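Local coordinates for protein Rnh (Ribonuclease H) (Chlorobaculum tepidum, PDB 3H08) that probably acts as a magnesium-dependent endonuclease that cuts the RNA strand of RNA-DNA hybrids, at residues Gly23-Tyr28 with Asn131-Glu136; Ser31-Ser36 with Ala58-Ala63; Met47-Ala52 with Ile102-Glu107; Lys54-Leu59 with His115-His120. The protein carries 3 engineered substitutions. All coordinates share one frame; numbering follows the deposited sequence.

How the interactions relate
Following the chain from the N terminus, strand 18-28 is the first partner, and interaction 1 closes the longest loop when helix 129-144 returns to it; the other three contacts nest inside that loop. Interaction 2 closes a short loop in which strand 31-39 meets the turn that follows helix 44-57. Interaction 3 starts within that helix and ends on helix 102-114, so it crosses interaction 2. Interaction 4 begins where interaction 2 ends, sharing A58 and L59, and crosses interaction 3 on its way to strand 116-121. Together they tie both outermost strands of the sheet to helix 44-57, link that helix to helix 102-114, and fix the C-terminal helix.

Interaction 1: Gly23-Tyr28 with Asn131-Glu136; sequences GALLMY and NSRADE. Engineered in segment 131-136: A134 (natural residue Cys).
L25 and R133 illustrate how a helix can rest on a strand through the aliphatic part of a charged side chain. The arginine reads from base to tip as a change of role. R133 CB lies 4.1 Å from L25 CD2 and CG packs against the same methyl, the two side chains crossing at about a right angle. R133 CG is anti to the backbone N (chi1 176°), and a bend at chi2 (61°) leads the chain to its charged end. There NH1 forms a salt bridge of 3.0 Å with E136 OE1, lying above the carboxylate plane while the oxygen stays in the guanidinium plane. NH2 has a second anionic partner, E34, so two carboxylates hold the group. Further along the two segments draw close: G23, which has no side chain, brings its CA within 3.7 Å of A134 O, and the CB of the engineered A134 sits 3.9 Å from G23 O. Next to it, D135 belongs to the predicted magnesium site. Strand 18-28 runs between strands 4-13 and 31-39, with helix 129-144 on the L25 face of the sheet, whereas A24 turns away to pack against helix 44-57.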
loop_
_atom_site.group_PDB
_atom_site.type_symbol
_atom_site.label_atom_id
_atom_site.label_comp_id
_atom_site.label_asym_id
_atom_site.label_seq_id
_atom_site.Cartn_x
_atom_site.Cartn_y
_atom_site.Cartn_z
ATOM N N GLY A 23 -0.242 -6.719 -3.779
ATOM C CA GLY A 23 1.101 -7.102 -4.120
ATOM C C GLY A 23 2.049 -5.950 -3.837
ATOM O O GLY A 23 1.670 -4.775 -3.886
ATOM N N ALA A 24 3.283 -6.285 -3.535
ATOM C CA ALA A 24 4.318 -5.278 -3.344
ATOM C C ALA A 24 5.653 -5.841 -3.823
ATOM O O ALA A 24 5.961 -7.011 -3.611
ATOM C CB ALA A 24 4.407 -4.834 -1.881
ATOM N N LEU A 25 6.445 -4.968 -4.413
ATOM C CA LEU A 25 7.781 -5.251 -4.869
ATOM C C LEU A 25 8.689 -4.265 -4.147
ATOM O O LEU A 25 8.484 -3.035 -4.217
ATOM C CB LEU A 25 7.862 -5.038 -6.389
ATOM C CG LEU A 25 9.183 -5.219 -7.069
ATOM C CD1 LEU A 25 9.790 -6.481 -6.665
ATOM C CD2 LEU A 25 8.939 -5.170 -8.574
ATOM N N LEU A 26 9.624 -4.820 -3.385
ATOM C CA LEU A 26 10.601 -4.059 -2.620
ATOM C C LEU A 26 11.926 -4.129 -3.334
ATOM O O LEU A 26 12.363 -5.216 -3.719
ATOM C CB LEU A 26 10.758 -4.637 -1.197
ATOM C CG LEU A 26 9.590 -4.384 -0.246
ATOM C CD1 LEU A 26 8.510 -5.377 -0.440
ATOM C CD2 LEU A 26 10.064 -4.387 1.178
ATOM N N MET A 27 12.570 -2.994 -3.516
ATOM C CA MET A 27 13.795 -2.895 -4.287
ATOM C C MET A 27 14.891 -2.156 -3.520
ATOM O O MET A 27 14.677 -1.091 -2.970
ATOM C CB MET A 27 13.482 -2.145 -5.583
ATOM C CG MET A 27 14.649 -1.834 -6.392
ATOM S SD MET A 27 14.092 -0.863 -7.790
ATOM C CE MET A 27 13.003 -2.009 -8.585
ATOM N N TYR A 28 16.083 -2.739 -3.509
ATOM C CA TYR A 28 17.274 -2.091 -2.972
ATOM C C TYR A 28 18.448 -2.445 -3.896
ATOM O O TYR A 28 18.969 -3.555 -3.853
ATOM C CB TYR A 28 17.494 -2.567 -1.552
ATOM C CG TYR A 28 18.711 -1.988 -0.887
ATOM C CD1 TYR A 28 18.831 -0.619 -0.661
ATOM C CD2 TYR A 28 19.753 -2.818 -0.463
ATOM C CE1 TYR A 28 19.972 -0.102 -0.065
ATOM C CE2 TYR A 28 20.865 -2.316 0.137
ATOM C CZ TYR A 28 20.978 -0.970 0.339
ATOM O OH TYR A 28 22.117 -0.501 0.937
ATOM N N ASN A 131 5.543 -1.264 -10.648
ATOM C CA ASN A 131 4.117 -1.267 -10.318
ATOM C C ASN A 131 3.360 -2.275 -11.137
ATOM O O ASN A 131 2.439 -2.877 -10.642
ATOM C CB ASN A 131 3.482 0.120 -10.450
ATOM C CG ASN A 131 3.782 0.997 -9.278
ATOM O OD1 ASN A 131 3.208 0.814 -8.152
ATOM N ND2 ASN A 131 4.646 1.932 -9.485
ATOM N N SER A 132 3.734 -2.472 -12.406
ATOM C CA SER A 132 3.031 -3.477 -13.198
ATOM C C SER A 132 3.199 -4.860 -12.569
ATOM O O SER A 132 2.260 -5.672 -12.556
ATOM C CB SER A 132 3.566 -3.506 -14.602
ATOM O OG SER A 132 3.169 -2.345 -15.308
ATOM N N ARG A 133 4.399 -5.150 -12.098
ATOM C CA ARG A 133 4.636 -6.453 -11.454
ATOM C C ARG A 133 3.837 -6.589 -10.167
ATOM O O ARG A 133 3.236 -7.652 -9.915
ATOM C CB ARG A 133 6.146 -6.688 -11.205
ATOM C CG ARG A 133 6.463 -7.961 -10.472
ATOM C CD ARG A 133 6.020 -9.174 -11.226
ATOM N NE ARG A 133 6.488 -10.371 -10.556
ATOM C CZ ARG A 133 5.995 -11.570 -10.735
ATOM N NH1 ARG A 133 5.039 -11.763 -11.608
ATOM N NH2 ARG A 133 6.511 -12.597 -10.086
ATOM N N ALA A 134 3.803 -5.530 -9.370
ATOM C CA ALA A 134 2.997 -5.506 -8.156
ATOM C C ALA A 134 1.510 -5.785 -8.474
ATOM O O ALA A 134 0.844 -6.565 -7.754
ATOM C CB ALA A 134 3.175 -4.177 -7.436
ATOM N N ASP A 135 0.998 -5.145 -9.523
ATOM C CA ASP A 135 -0.374 -5.380 -9.998
ATOM C C ASP A 135 -0.594 -6.846 -10.408
ATOM O O ASP A 135 -1.611 -7.471 -10.038
ATOM C CB ASP A 135 -0.657 -4.427 -11.141
ATOM C CG ASP A 135 -2.075 -4.587 -11.710
ATOM O OD1 ASP A 135 -3.057 -4.361 -10.954
ATOM O OD2 ASP A 135 -2.193 -4.966 -12.867
ATOM N N GLU A 136 0.368 -7.417 -11.159
ATOM C CA GLU A 136 0.317 -8.796 -11.598
ATOM C C GLU A 136 0.279 -9.707 -10.376
ATOM O O GLU A 136 -0.487 -10.655 -10.346
ATOM C CB GLU A 136 1.547 -9.124 -12.458
ATOM C CG GLU A 136 1.586 -10.470 -13.110
ATOM C CD GLU A 136 2.885 -10.750 -13.903
ATOM O OE1 GLU A 136 3.882 -9.975 -13.780
ATOM O OE2 GLU A 136 2.898 -11.732 -14.662
#

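Interaction 2: Ser31-Ser36 with Ala58-Ala63; sequences SRKEIS and ALKEPA. Engineered in segment 58-63: A63 (natural residue Cys).
K33 brings its NZ alongside the CE of K60, whose own NZ lies further on, the two chains crossing obliquely. K33 leaves the strand with CG anti to the backbone N (chi1 178°) and stays extended until a bend at chi3 (-51°), which sets NZ down beside the turn. K60 comes from the turn as a long extended arm, and its CE lies 3.5 Å from K33 NZ. The two nitrogens, K33 NZ and K60 NZ, are 4.4 Å apart, a pairing of like charges that solvent at this surface contact probably moderates. A water bridges K33 to the turn: it accepts a hydrogen bond from K33 NZ at 2.7 Å and donates one to A58 O at 3.1 Å. K33 NZ itself stays 3.6 Å from A58 O, with no direct hydrogen bond, so the water completes the link. Two residues along the strand, I35 lies beside the lysine on the same side and meets A58 with apolar surface, CD1 to CB at 4.1 Å. Its CD1 also packs against K54 O of helix 44-57. On the other side of the strand R32 pairs with E34, which also binds R133. Strand 31-39 is an outermost strand, bonded to 18-28, and the turn touching it connects helix 44-57 to strand 64-69.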
loop_
_atom_site.group_PDB
_atom_site.type_symbol
_atom_site.label_atom_id
_atom_site.label_comp_id
_atom_site.label_asym_id
_atom_site.label_seq_id
_atom_site.Cartn_x
_atom_site.Cartn_y
_atom_site.Cartn_z
ATOM N N SER A 31 18.856 -5.937 -5.557
ATOM C CA SER A 31 18.030 -6.849 -4.770
ATOM C C SER A 31 16.549 -6.528 -4.897
ATOM O O SER A 31 16.145 -5.358 -4.909
ATOM C CB SER A 31 18.422 -6.821 -3.299
ATOM O OG SER A 31 18.338 -5.526 -2.770
ATOM N N ARG A 32 15.741 -7.579 -4.961
ATOM C CA ARG A 32 14.299 -7.452 -5.074
ATOM C C ARG A 32 13.621 -8.449 -4.125
ATOM O O ARG A 32 14.152 -9.528 -3.872
ATOM C CB ARG A 32 13.832 -7.685 -6.524
ATOM C CG ARG A 32 13.217 -9.100 -6.807
ATOM C CD ARG A 32 12.111 -9.068 -7.892
ATOM N NE ARG A 32 12.413 -8.086 -8.934
ATOM C CZ ARG A 32 11.627 -7.845 -9.979
ATOM N NH1 ARG A 32 10.489 -8.507 -10.129
ATOM N NH2 ARG A 32 11.994 -6.943 -10.883
ATOM N N LYS A 33 12.452 -8.088 -3.618
ATOM C CA LYS A 33 11.611 -8.983 -2.807
ATOM C C LYS A 33 10.172 -8.740 -3.266
ATOM O O LYS A 33 9.764 -7.593 -3.425
ATOM C CB LYS A 33 11.735 -8.657 -1.303
ATOM C CG LYS A 33 10.823 -9.526 -0.369
ATOM C CD LYS A 33 11.015 -9.247 1.148
ATOM C CE LYS A 33 12.479 -9.304 1.589
ATOM N NZ LYS A 33 12.671 -9.101 3.087
ATOM N N GLU A 34 9.445 -9.824 -3.518
ATOM C CA GLU A 34 8.048 -9.797 -3.887
ATOM C C GLU A 34 7.210 -10.407 -2.774
ATOM O O GLU A 34 7.545 -11.460 -2.222
ATOM C CB GLU A 34 7.804 -10.555 -5.191
ATOM C CG GLU A 34 8.533 -9.936 -6.362
ATOM C CD GLU A 34 8.361 -10.651 -7.690
ATOM O OE1 GLU A 34 7.865 -11.821 -7.736
ATOM O OE2 GLU A 34 8.747 -10.028 -8.713
ATOM N N ILE A 35 6.083 -9.775 -2.501
ATOM C CA ILE A 35 5.078 -10.330 -1.591
ATOM C C ILE A 35 3.707 -10.111 -2.183
ATOM O O ILE A 35 3.512 -9.162 -2.962
ATOM C CB ILE A 35 5.177 -9.695 -0.201
ATOM C CG1 ILE A 35 5.013 -8.197 -0.271
ATOM C CG2 ILE A 35 6.535 -10.033 0.407
ATOM C CD1 ILE A 35 4.878 -7.503 1.070
ATOM N N SER A 36 2.747 -10.911 -1.748
ATOM C CA SER A 36 1.369 -10.732 -2.179
ATOM C C SER A 36 0.423 -11.502 -1.286
ATOM O O SER A 36 0.838 -12.394 -0.532
ATOM C CB SER A 36 1.239 -11.251 -3.585
ATOM O OG SER A 36 1.534 -12.642 -3.666
ATOM N N ALA A 58 7.251 -5.685 5.530
ATOM C CA ALA A 58 8.291 -6.594 4.997
ATOM C C ALA A 58 9.703 -6.070 5.207
ATOM O O ALA A 58 10.673 -6.804 5.068
ATOM C CB ALA A 58 8.063 -6.855 3.541
ATOM N N LEU A 59 9.828 -4.819 5.588
ATOM C CA LEU A 59 11.131 -4.269 5.902
ATOM C C LEU A 59 11.624 -4.818 7.252
ATOM O O LEU A 59 10.899 -4.795 8.242
ATOM C CB LEU A 59 11.040 -2.765 5.949
ATOM C CG LEU A 59 10.620 -2.079 4.666
ATOM C CD1 LEU A 59 10.223 -0.660 4.950
ATOM C CD2 LEU A 59 11.689 -2.109 3.664
ATOM N N LYS A 60 12.869 -5.275 7.299
ATOM C CA LYS A 60 13.403 -5.911 8.477
ATOM C C LYS A 60 13.933 -4.911 9.515
ATOM O O LYS A 60 14.042 -5.235 10.703
ATOM C CB LYS A 60 14.560 -6.837 8.089
ATOM C CG LYS A 60 14.229 -7.828 6.999
ATOM C CD LYS A 60 15.455 -8.645 6.637
ATOM C CE LYS A 60 15.384 -9.204 5.244
ATOM N NZ LYS A 60 16.368 -10.340 5.094
ATOM N N GLU A 61 14.339 -3.737 9.036
ATOM C CA GLU A 61 14.868 -2.696 9.886
ATOM C C GLU A 61 14.271 -1.349 9.482
ATOM O O GLU A 61 13.752 -1.220 8.390
ATOM C CB GLU A 61 16.392 -2.680 9.823
ATOM C CG GLU A 61 16.996 -2.237 8.511
ATOM C CD GLU A 61 17.303 -3.388 7.523
ATOM O OE1 GLU A 61 17.819 -4.446 7.949
ATOM O OE2 GLU A 61 17.035 -3.212 6.309
ATOM N N PRO A 62 14.312 -0.358 10.380
ATOM C CA PRO A 62 13.864 0.995 9.997
ATOM C C PRO A 62 14.576 1.465 8.736
ATOM O O PRO A 62 15.800 1.291 8.617
ATOM C CB PRO A 62 14.264 1.850 11.202
ATOM C CG PRO A 62 14.126 0.916 12.315
ATOM C CD PRO A 62 14.693 -0.389 11.783
ATOM N N ALA A 63 13.814 2.056 7.820
ATOM C CA ALA A 63 14.329 2.472 6.531
ATOM C C ALA A 63 13.792 3.828 6.094
ATOM O O ALA A 63 12.777 4.320 6.617
ATOM C CB ALA A 63 13.936 1.425 5.471
HETATM O O HOH W 1 13.007 -6.374 3.139
#

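Interaction 3: Met47-Ala52 with Ile102-Glu107; sequences MELMAA and IDLWQE
L49 and W105 supply a worked case of an aliphatic side chain packed on an indole. The first kind of interaction is CH-pi: L49 CD1 lies 4.0 Å from the centroid of the six-membered ring of W105, 22° off its normal, so the methyl sits over the face but displaced toward the rim. The other branch reaches the outer end of the same ring, L49 CD2 approaching W105 CH2 at 3.6 Å. Both leucine methyls share one indole, the side chains crossing at about a right angle. The second kind is purely apolar. L49 CD1 also touches L104 CB at 3.9 Å, which wedges the leucine between successive residues of the facing helix. M50, with chi2 and chi3 both 70°, curls its CE against L104 CD2 at 3.6 Å. One hydrogen bond, W105 NE1 with Y73 OH, holds the indole, and Y73 and W86 form edge-to-face ring contacts with it. The short helical segments run almost in the same direction, at 24° and 10.0 Å between axes. At this level helix 44-57, which carries E48 of the predicted magnesium site, lies between helix 102-114 and the sheet, with helix 72-79 touching L49 and W105.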
loop_
_atom_site.group_PDB
_atom_site.type_symbol
_atom_site.label_atom_id
_atom_site.label_comp_id
_atom_site.label_asym_id
_atom_site.label_seq_id
_atom_site.Cartn_x
_atom_site.Cartn_y
_atom_site.Cartn_z
ATOM N N MET A 47 -7.572 -2.915 -0.446
ATOM C CA MET A 47 -6.414 -3.646 -0.989
ATOM C C MET A 47 -5.234 -2.697 -1.331
ATOM O O MET A 47 -4.099 -3.070 -1.186
ATOM C CB MET A 47 -6.794 -4.465 -2.199
ATOM C CG MET A 47 -7.694 -5.629 -1.888
ATOM S SD MET A 47 -6.929 -6.934 -0.870
ATOM C CE MET A 47 -7.335 -6.371 0.752
ATOM N N GLU A 48 -5.550 -1.487 -1.765
ATOM C CA GLU A 48 -4.554 -0.441 -1.987
ATOM C C GLU A 48 -3.808 -0.118 -0.714
ATOM O O GLU A 48 -2.586 0.007 -0.725
ATOM C CB GLU A 48 -5.236 0.811 -2.544
ATOM C CG GLU A 48 -5.761 0.594 -3.973
ATOM C CD GLU A 48 -6.763 1.670 -4.474
ATOM O OE1 GLU A 48 -6.968 2.754 -3.855
ATOM O OE2 GLU A 48 -7.372 1.417 -5.534
ATOM N N LEU A 49 -4.533 0.030 0.399
ATOM C CA LEU A 49 -3.870 0.303 1.685
ATOM C C LEU A 49 -3.101 -0.913 2.147
ATOM O O LEU A 49 -1.983 -0.796 2.638
ATOM C CB LEU A 49 -4.879 0.681 2.736
ATOM C CG LEU A 49 -5.666 1.960 2.555
ATOM C CD1 LEU A 49 -6.410 2.255 3.843
ATOM C CD2 LEU A 49 -4.774 3.090 2.229
ATOM N N MET A 50 -3.719 -2.081 2.032
ATOM C CA MET A 50 -3.065 -3.319 2.493
ATOM C C MET A 50 -1.737 -3.556 1.794
ATOM O O MET A 50 -0.757 -4.005 2.383
ATOM C CB MET A 50 -3.987 -4.516 2.318
ATOM C CG MET A 50 -3.459 -5.733 3.018
ATOM S SD MET A 50 -3.559 -5.576 4.797
ATOM C CE MET A 50 -5.323 -5.664 5.050
ATOM N N ALA A 51 -1.682 -3.277 0.498
ATOM C CA ALA A 51 -0.405 -3.452 -0.223
ATOM C C ALA A 51 0.712 -2.610 0.402
ATOM O O ALA A 51 1.819 -3.072 0.548
ATOM C CB ALA A 51 -0.578 -3.143 -1.632
ATOM N N ALA A 52 0.404 -1.358 0.731
ATOM C CA ALA A 52 1.378 -0.478 1.381
ATOM C C ALA A 52 1.740 -0.982 2.774
ATOM O O ALA A 52 2.906 -0.977 3.157
ATOM C CB ALA A 52 0.865 0.913 1.412
ATOM N N ILE A 102 -10.397 2.548 9.362
ATOM C CA ILE A 102 -9.580 3.088 10.478
ATOM C C ILE A 102 -8.548 2.056 10.896
ATOM O O ILE A 102 -7.432 2.415 11.202
ATOM C CB ILE A 102 -10.432 3.485 11.681
ATOM C CG1 ILE A 102 -11.302 4.693 11.305
ATOM C CG2 ILE A 102 -9.566 3.833 12.882
ATOM C CD1 ILE A 102 -12.457 4.916 12.292
ATOM N N ASP A 103 -8.923 0.775 10.887
ATOM C CA ASP A 103 -7.977 -0.284 11.251
ATOM C C ASP A 103 -6.702 -0.223 10.415
ATOM O O ASP A 103 -5.577 -0.325 10.934
ATOM C CB ASP A 103 -8.633 -1.663 11.174
ATOM C CG ASP A 103 -9.226 -2.002 9.777
ATOM O OD1 ASP A 103 -9.806 -1.133 9.071
ATOM O OD2 ASP A 103 -9.149 -3.204 9.442
ATOM N N LEU A 104 -6.867 -0.011 9.121
ATOM C CA LEU A 104 -5.718 0.044 8.220
ATOM C C LEU A 104 -4.965 1.357 8.339
ATOM O O LEU A 104 -3.737 1.360 8.386
ATOM C CB LEU A 104 -6.154 -0.230 6.779
ATOM C CG LEU A 104 -6.841 -1.573 6.532
ATOM C CD1 LEU A 104 -7.119 -1.757 5.057
ATOM C CD2 LEU A 104 -5.995 -2.726 6.998
ATOM N N TRP A 105 -5.686 2.473 8.455
ATOM C CA TRP A 105 -4.990 3.745 8.701
ATOM C C TRP A 105 -4.156 3.725 9.989
ATOM O O TRP A 105 -3.082 4.319 10.020
ATOM C CB TRP A 105 -5.940 4.941 8.691
ATOM C CG TRP A 105 -6.534 5.202 7.381
ATOM C CD1 TRP A 105 -7.839 5.039 7.031
ATOM C CD2 TRP A 105 -5.846 5.600 6.177
ATOM N NE1 TRP A 105 -8.036 5.370 5.715
ATOM C CE2 TRP A 105 -6.828 5.709 5.158
ATOM C CE3 TRP A 105 -4.524 5.902 5.871
ATOM C CZ2 TRP A 105 -6.514 6.114 3.862
ATOM C CZ3 TRP A 105 -4.226 6.325 4.582
ATOM C CH2 TRP A 105 -5.209 6.394 3.598
ATOM N N GLN A 106 -4.606 3.036 11.034
ATOM C CA GLN A 106 -3.832 2.957 12.274
ATOM C C GLN A 106 -2.533 2.218 12.049
ATOM O O GLN A 106 -1.512 2.528 12.664
ATOM C CB GLN A 106 -4.644 2.258 13.358
ATOM C CG GLN A 106 -5.670 3.183 13.952
ATOM C CD GLN A 106 -6.712 2.490 14.803
ATOM O OE1 GLN A 106 -7.382 3.139 15.586
ATOM N NE2 GLN A 106 -6.865 1.175 14.637
ATOM N N GLU A 107 -2.585 1.204 11.205
ATOM C CA GLU A 107 -1.383 0.451 10.871
ATOM C C GLU A 107 -0.408 1.329 10.099
ATOM O O GLU A 107 0.786 1.312 10.369
ATOM C CB GLU A 107 -1.733 -0.795 10.063
ATOM C CG GLU A 107 -2.200 -1.921 10.883
ATOM C CD GLU A 107 -1.112 -2.345 11.859
ATOM O OE1 GLU A 107 -0.042 -2.839 11.403
ATOM O OE2 GLU A 107 -1.293 -2.124 13.059
#

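Interaction 4: Lys54-Leu59 with His115-His120; sequences KGLEAL and HRVTFH
L59 lies over the imidazole of H115 in a nearly central CH-pi contact, an instance of a loop packed on the residue that leads into strand 116-121. L59 CD1 stands 3.5 Å from the ring centroid, only 8° off the normal, and L59 CB follows at 3.7 Å from H115 CE1. H115 CG lies opposite the carbonyl carbon (chi1 -56°), which carries the ring toward L59. A second leucine adds plain packing: L56 CD2 touches V117 CG2 at 3.9 Å. The polar rim of the ring is served by a water lying at its edge in plane. That water is 2.9 Å from H115 NE2 and donates hydrogen bonds to L56 O at 2.7 Å and to L59 O at 3.1 Å, so it joins both carbonyls to the imidazole, whose NE2 makes no direct bond to either.

One step outward, the backbone N of the engineered A63 hydrogen-bonds to H115 ND1 and, with the water at NE2, should fix the rotation of the ring; A63 is also bonded through its backbone to R116. V117 in turn places CG1 over the face of F119. V65 backs both leucines, and L111 of helix 102-114 meets L56. H115 is the first residue to leave helical geometry after that helix, so the contact marks the point where it hands over to strand 116-121. Strands 64-69 and 116-121 are parallel neighbours joined through intervening helices, and helix 44-57 packs against them, as in the RNase H fold with its mixed five-stranded sheet of order 3-2-1-4-5.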
loop_
_atom_site.group_PDB
_atom_site.type_symbol
_atom_site.label_atom_id
_atom_site.label_comp_id
_atom_site.label_asym_id
_atom_site.label_seq_id
_atom_site.Cartn_x
_atom_site.Cartn_y
_atom_site.Cartn_z
ATOM N N LYS A 54 1.588 -4.082 3.989
ATOM C CA LYS A 54 2.342 -5.312 3.888
ATOM C C LYS A 54 3.758 -5.021 3.356
ATOM O O LYS A 54 4.729 -5.607 3.840
ATOM C CB LYS A 54 1.587 -6.305 3.014
ATOM C CG LYS A 54 0.278 -6.781 3.610
ATOM C CD LYS A 54 0.507 -7.658 4.779
ATOM C CE LYS A 54 -0.766 -8.283 5.205
ATOM N NZ LYS A 54 -0.537 -9.082 6.432
ATOM N N GLY A 55 3.880 -4.128 2.369
ATOM C CA GLY A 55 5.170 -3.735 1.871
ATOM C C GLY A 55 6.038 -3.179 2.987
ATOM O O GLY A 55 7.193 -3.534 3.123
ATOM N N LEU A 56 5.495 -2.249 3.763
ATOM C CA LEU A 56 6.255 -1.663 4.863
ATOM C C LEU A 56 6.566 -2.695 5.955
ATOM O O LEU A 56 7.645 -2.656 6.537
ATOM C CB LEU A 56 5.539 -0.435 5.416
ATOM C CG LEU A 56 5.474 0.754 4.444
ATOM C CD1 LEU A 56 4.479 1.783 4.960
ATOM C CD2 LEU A 56 6.812 1.392 4.216
ATOM N N GLU A 57 5.627 -3.592 6.236
ATOM C CA GLU A 57 5.846 -4.646 7.234
ATOM C C GLU A 57 6.970 -5.607 6.830
ATOM O O GLU A 57 7.564 -6.255 7.691
ATOM C CB GLU A 57 4.574 -5.420 7.488
ATOM C CG GLU A 57 3.595 -4.670 8.332
ATOM C CD GLU A 57 2.311 -5.432 8.659
ATOM O OE1 GLU A 57 2.008 -6.462 8.029
ATOM O OE2 GLU A 57 1.595 -4.972 9.591
ATOM N N ALA A 58 7.251 -5.685 5.530
ATOM C CA ALA A 58 8.291 -6.594 4.997
ATOM C C ALA A 58 9.703 -6.070 5.207
ATOM O O ALA A 58 10.673 -6.804 5.068
ATOM C CB ALA A 58 8.063 -6.855 3.541
ATOM N N LEU A 59 9.828 -4.819 5.588
ATOM C CA LEU A 59 11.131 -4.269 5.902
ATOM C C LEU A 59 11.624 -4.818 7.252
ATOM O O LEU A 59 10.899 -4.795 8.242
ATOM C CB LEU A 59 11.040 -2.765 5.949
ATOM C CG LEU A 59 10.620 -2.079 4.666
ATOM C CD1 LEU A 59 10.223 -0.660 4.950
ATOM C CD2 LEU A 59 11.689 -2.109 3.664
ATOM N N HIS A 115 9.289 3.928 9.727
ATOM C CA HIS A 115 9.994 4.209 8.489
ATOM C C HIS A 115 9.701 5.615 8.062
ATOM O O HIS A 115 8.605 6.121 8.322
ATOM C CB HIS A 115 9.525 3.227 7.406
ATOM C CG HIS A 115 9.703 1.794 7.809
ATOM N ND1 HIS A 115 10.944 1.222 7.967
ATOM C CD2 HIS A 115 8.801 0.840 8.134
ATOM C CE1 HIS A 115 10.801 -0.032 8.360
ATOM N NE2 HIS A 115 9.514 -0.284 8.495
ATOM N N ARG A 116 10.652 6.255 7.386
ATOM C CA ARG A 116 10.436 7.618 6.879
ATOM C C ARG A 116 10.061 7.508 5.425
ATOM O O ARG A 116 10.900 7.213 4.568
ATOM C CB ARG A 116 11.677 8.469 7.120
ATOM C CG ARG A 116 11.976 8.610 8.614
ATOM C CD ARG A 116 12.718 9.856 8.941
ATOM N NE ARG A 116 12.718 10.125 10.376
ATOM C CZ ARG A 116 11.897 10.972 10.979
ATOM N NH1 ARG A 116 10.985 11.658 10.287
ATOM N NH2 ARG A 116 11.985 11.143 12.286
ATOM N N VAL A 117 8.765 7.623 5.163
ATOM C CA VAL A 117 8.180 7.255 3.873
ATOM C C VAL A 117 7.728 8.464 3.069
ATOM O O VAL A 117 7.051 9.341 3.569
ATOM C CB VAL A 117 6.963 6.299 4.068
ATOM C CG1 VAL A 117 6.494 5.732 2.722
ATOM C CG2 VAL A 117 7.294 5.178 5.028
ATOM N N THR A 118 8.139 8.494 1.812
ATOM C CA THR A 118 7.606 9.451 0.865
ATOM C C THR A 118 6.728 8.637 -0.069
ATOM O O THR A 118 7.081 7.544 -0.465
ATOM C CB THR A 118 8.718 10.164 0.093
ATOM O OG1 THR A 118 9.559 9.190 -0.526
ATOM C CG2 THR A 118 9.547 10.987 1.028
ATOM N N PHE A 119 5.574 9.187 -0.375
ATOM C CA PHE A 119 4.573 8.534 -1.213
ATOM C C PHE A 119 4.501 9.260 -2.564
ATOM O O PHE A 119 4.423 10.503 -2.617
ATOM C CB PHE A 119 3.190 8.604 -0.507
ATOM C CG PHE A 119 3.099 7.748 0.740
ATOM C CD1 PHE A 119 2.555 6.449 0.677
ATOM C CD2 PHE A 119 3.628 8.192 1.957
ATOM C CE1 PHE A 119 2.528 5.657 1.808
ATOM C CE2 PHE A 119 3.575 7.392 3.091
ATOM C CZ PHE A 119 3.018 6.136 3.018
ATOM N N HIS A 120 4.425 8.469 -3.624
ATOM C CA HIS A 120 4.349 8.957 -4.975
ATOM C C HIS A 120 3.192 8.302 -5.672
ATOM O O HIS A 120 3.060 7.088 -5.627
ATOM C CB HIS A 120 5.623 8.601 -5.750
ATOM C CG HIS A 120 6.885 9.111 -5.114
ATOM N ND1 HIS A 120 7.311 10.419 -5.238
ATOM C CD2 HIS A 120 7.813 8.484 -4.367
ATOM C CE1 HIS A 120 8.452 10.566 -4.586
ATOM N NE2 HIS A 120 8.787 9.397 -4.071
HETATM O O HOH W 2 8.606 -2.966 9.085
#